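Local coordinates for protein transcriptional repressor PadR (Bacillus cereus, PDB 6JYI) that probably binds DNA as a dimer through a winged helix-turn-helix domain to regulate transcription, as PadR-family repressors do, at residues Gly145-Phe148 with Val149-Ile152; Val156-Ala159 with Ser160-Gln164. All coordinates share one frame; numbering follows the deposited sequence.

Contact 1: residues Gly145-Phe148 with Val149-Ile152; sequences GITF and VEEI
T147 and E150 meet at the start of helix 148-175, where the loop after helix 114-142 turns into it. The polar contact is the side-chain-to-backbone half of a capping box, with T147 at the N-cap and E150 at N3. T147 N gives its hydrogen to E150 OE1 at 3.0 Å, with an N-H...O angle of 157°. OE1 is met on its anti side, a little out of the carboxylate plane. E150 keeps CG beside its own backbone N (chi1 -66°) and is extended beyond it, which carries the carboxylate back to the loop. A water donates to OE1 at 2.6 Å and also to G145 O at 2.8 Å, bridging the two. The backbone adds a bond from E151 N to T147 O at 3.0 Å. The bonds from E151 N and I152 N to F148 O are weak.

The rest is apolar contact. I146 runs past E150 in the opposite direction, with I146 CG1 3.7 Å from E150 CB. F148 and I152 cross obliquely, with F148 CE2 3.9 Å from I152 CD1. I152 also packs on L168 of the second subunit.

R143 makes a salt bridge to E150 OE2, and T147 OG1 is hydrogen-bonded to N110 OD1 of the second subunit. The buried E150 carboxylate therefore has partners on both oxygens. R143 and the helix start would be expected to favour its ionised form.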
loop_
_atom_site.group_PDB
_atom_site.type_symbol
_atom_site.label_atom_id
_atom_site.label_comp_id
_atom_site.label_asym_id
_atom_site.label_seq_id
_atom_site.Cartn_x
_atom_site.Cartn_y
_atom_site.Cartn_z
ATOM N N GLY A 145 11.199 19.710 14.294
ATOM C CA GLY A 145 10.103 20.626 14.434
ATOM C C GLY A 145 8.800 19.931 14.119
ATOM O O GLY A 145 7.830 20.595 13.825
ATOM N N ILE A 146 8.763 18.602 14.222
ATOM C CA ILE A 146 7.553 17.855 13.893
ATOM C C ILE A 146 6.335 18.359 14.650
ATOM O O ILE A 146 6.397 18.631 15.860
ATOM C CB ILE A 146 7.746 16.329 14.109
ATOM C CG1 ILE A 146 6.606 15.581 13.431
ATOM C CG2 ILE A 146 7.893 15.984 15.607
ATOM C CD1 ILE A 146 6.802 14.106 13.325
ATOM N N THR A 147 5.227 18.509 13.946
ATOM C CA THR A 147 3.976 19.005 14.538
ATOM C C THR A 147 2.959 17.903 14.760
ATOM O O THR A 147 3.111 16.800 14.256
ATOM C CB THR A 147 3.281 20.011 13.628
ATOM O OG1 THR A 147 2.879 19.358 12.422
ATOM C CG2 THR A 147 4.167 21.149 13.297
ATOM N N PHE A 148 1.910 18.223 15.529
ATOM C CA PHE A 148 0.845 17.281 15.825
ATOM C C PHE A 148 0.351 16.557 14.563
ATOM O O PHE A 148 0.262 15.336 14.561
ATOM C CB PHE A 148 -0.337 17.998 16.508
ATOM C CG PHE A 148 -1.574 17.156 16.631
ATOM C CD1 PHE A 148 -1.747 16.334 17.732
ATOM C CD2 PHE A 148 -2.544 17.160 15.656
ATOM C CE1 PHE A 148 -2.895 15.532 17.850
ATOM C CE2 PHE A 148 -3.670 16.372 15.771
ATOM C CZ PHE A 148 -3.850 15.563 16.857
ATOM N N VAL A 149 0.046 17.284 13.490
ATOM C CA VAL A 149 -0.555 16.634 12.311
ATOM C C VAL A 149 0.470 15.727 11.589
ATOM O O VAL A 149 0.120 14.658 11.114
ATOM C CB VAL A 149 -1.173 17.622 11.337
ATOM C CG1 VAL A 149 -0.156 18.642 10.873
ATOM C CG2 VAL A 149 -1.835 16.886 10.132
ATOM N N GLU A 150 1.711 16.185 11.496
ATOM C CA GLU A 150 2.799 15.372 10.902
ATOM C C GLU A 150 3.026 14.082 11.671
ATOM O O GLU A 150 3.354 13.046 11.096
ATOM C CB GLU A 150 4.097 16.165 10.843
ATOM C CG GLU A 150 4.014 17.361 9.878
ATOM C CD GLU A 150 5.267 18.217 9.894
ATOM O OE1 GLU A 150 5.818 18.412 11.006
ATOM O OE2 GLU A 150 5.649 18.749 8.806
ATOM N N GLU A 151 2.866 14.137 12.976
ATOM C CA GLU A 151 3.042 12.965 13.790
ATOM C C GLU A 151 1.952 11.905 13.507
ATOM O O GLU A 151 2.184 10.719 13.740
ATOM C CB GLU A 151 3.059 13.362 15.274
ATOM C CG GLU A 151 3.198 12.225 16.253
ATOM C CD GLU A 151 4.635 11.818 16.546
ATOM O OE1 GLU A 151 5.539 12.642 16.300
ATOM O OE2 GLU A 151 4.833 10.678 17.078
ATOM N N ILE A 152 0.767 12.321 13.007
ATOM C CA ILE A 152 -0.292 11.324 12.698
ATOM C C ILE A 152 0.213 10.275 11.693
ATOM O O ILE A 152 -0.007 9.078 11.899
ATOM C CB ILE A 152 -1.612 11.978 12.228
ATOM C CG1 ILE A 152 -2.133 12.921 13.306
ATOM C CG2 ILE A 152 -2.698 10.900 11.834
ATOM C CD1 ILE A 152 -3.351 13.762 12.904
HETATM O O HOH W 1 7.484 20.453 11.049
#

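Contact 2: residues Val156-Ala159 with Ser160-Gln164; sequences VGIA and SYSAQ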
loop_
_atom_site.group_PDB
_atom_site.type_symbol
_atom_site.label_atom_id
_atom_site.label_comp_id
_atom_site.label_asym_id
_atom_site.label_seq_id
_atom_site.Cartn_x
_atom_site.Cartn_y
_atom_site.Cartn_z
ATOM N N VAL A 156 0.088 6.470 12.986
ATOM C CA VAL A 156 -0.828 5.544 12.310
ATOM C C VAL A 156 -0.055 4.361 11.733
ATOM O O VAL A 156 -0.443 3.175 11.900
ATOM C CB VAL A 156 -1.707 6.268 11.277
ATOM C CG1 VAL A 156 -2.566 5.291 10.471
ATOM C CG2 VAL A 156 -2.625 7.262 11.997
ATOM N N GLY A 157 1.092 4.656 11.133
ATOM C CA GLY A 157 1.936 3.616 10.585
ATOM C C GLY A 157 2.426 2.630 11.591
ATOM O O GLY A 157 2.300 1.418 11.381
ATOM N N ILE A 158 2.995 3.124 12.684
ATOM C CA ILE A 158 3.410 2.283 13.780
ATOM C C ILE A 158 2.214 1.499 14.387
ATOM O O ILE A 158 2.372 0.348 14.736
ATOM C CB ILE A 158 4.122 3.107 14.875
ATOM C CG1 ILE A 158 5.445 3.669 14.308
ATOM C CG2 ILE A 158 4.353 2.291 16.159
ATOM C CD1 ILE A 158 6.298 4.339 15.342
ATOM N N ALA A 159 1.040 2.108 14.480
ATOM C CA ALA A 159 -0.131 1.438 15.089
ATOM C C ALA A 159 -0.503 0.246 14.222
ATOM O O ALA A 159 -0.707 -0.867 14.701
ATOM C CB ALA A 159 -1.304 2.388 15.213
ATOM N N SER A 160 -0.502 0.477 12.917
ATOM C CA SER A 160 -0.872 -0.541 11.971
ATOM C C SER A 160 0.148 -1.682 11.892
ATOM O O SER A 160 -0.202 -2.843 12.029
ATOM C CB SER A 160 -1.092 0.124 10.609
ATOM O OG SER A 160 -1.193 -0.864 9.617
ATOM N N TYR A 161 1.422 -1.354 11.732
ATOM C CA TYR A 161 2.468 -2.358 11.768
ATOM C C TYR A 161 2.498 -3.184 13.042
ATOM O O TYR A 161 2.741 -4.408 12.997
ATOM C CB TYR A 161 3.840 -1.721 11.603
ATOM C CG TYR A 161 4.194 -1.217 10.221
ATOM C CD1 TYR A 161 3.710 -1.823 9.077
ATOM C CD2 TYR A 161 5.089 -0.166 10.070
ATOM C CE1 TYR A 161 4.071 -1.358 7.811
ATOM C CE2 TYR A 161 5.457 0.292 8.847
ATOM C CZ TYR A 161 4.957 -0.297 7.710
ATOM O OH TYR A 161 5.361 0.183 6.485
ATOM N N SER A 162 2.319 -2.529 14.184
ATOM C CA SER A 162 2.371 -3.230 15.454
ATOM C C SER A 162 1.209 -4.215 15.586
ATOM O O SER A 162 1.360 -5.301 16.157
ATOM C CB SER A 162 2.398 -2.249 16.630
ATOM O OG SER A 162 3.586 -1.464 16.568
ATOM N N ALA A 163 0.062 -3.851 15.040
ATOM C CA ALA A 163 -1.113 -4.698 15.127
ATOM C C ALA A 163 -0.922 -5.865 14.186
ATOM O O ALA A 163 -1.262 -7.002 14.532
ATOM C CB ALA A 163 -2.361 -3.910 14.789
ATOM N N GLN A 164 -0.336 -5.613 13.015
ATOM C CA GLN A 164 0.020 -6.724 12.097
ATOM C C GLN A 164 0.981 -7.712 12.748
ATOM O O GLN A 164 0.768 -8.904 12.667
ATOM C CB GLN A 164 0.648 -6.208 10.816
ATOM C CG GLN A 164 -0.344 -5.460 9.935
ATOM C CD GLN A 164 0.344 -4.642 8.884
ATOM O OE1 GLN A 164 1.428 -5.002 8.431
ATOM N NE2 GLN A 164 -0.244 -3.513 8.516
#
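The backbone of V156-Q164 is regular alpha helix, with S160 N bonded to V156 O at 2.9 Å and Y161 N to G157 O at 2.9 Å in a nearly straight bond (174°). This is the middle of helix 148-175, and the predicted coiled coil begins within it. One side of the helix meets the second subunit. There S160 OG is hydrogen-bonded to S160 OG of that subunit, and A163 packs on its A163. The small S160 and A163 side chains at this interface are consistent with close approach of the two helices.

Y161 and S162 instead touch helix 114-142 of the same chain. The Y161 ring meets the preceding turn obliquely, with CG 3.4 Å from G157 O. Y161 OH is hydrogen-bonded to H37 ND1, and the ring meets Y131.

S162 turns back on the helix. Its OG is anti to its own carbonyl carbon (chi1 -63°), which places the hydroxyl beside the preceding turn. I158 O thus accepts twice from one residue: S162 N at 2.9 Å and S162 OG at 2.8 Å, from opposite faces of the carbonyl plane.

How the contacts relate
Both contacts are local and belong to helix 148-175. Contact 1 is at its start, and contact 2 follows further along, with centres about 17 Å apart. Neither is wholly core or wholly surface. Contact 1 spans the range from exposed G145 to buried V149, E150 and I152. Contact 2 has V156 and I158 buried, and its other touching residues partly exposed. The chemistry follows the place. Both have backbone bonds. At the helix start a charged side chain and a water also serve the loop backbone, while within the helix a serine hydroxyl is added. Both contacts also touch the second subunit, so this helix contributes to the dimer interface at both places.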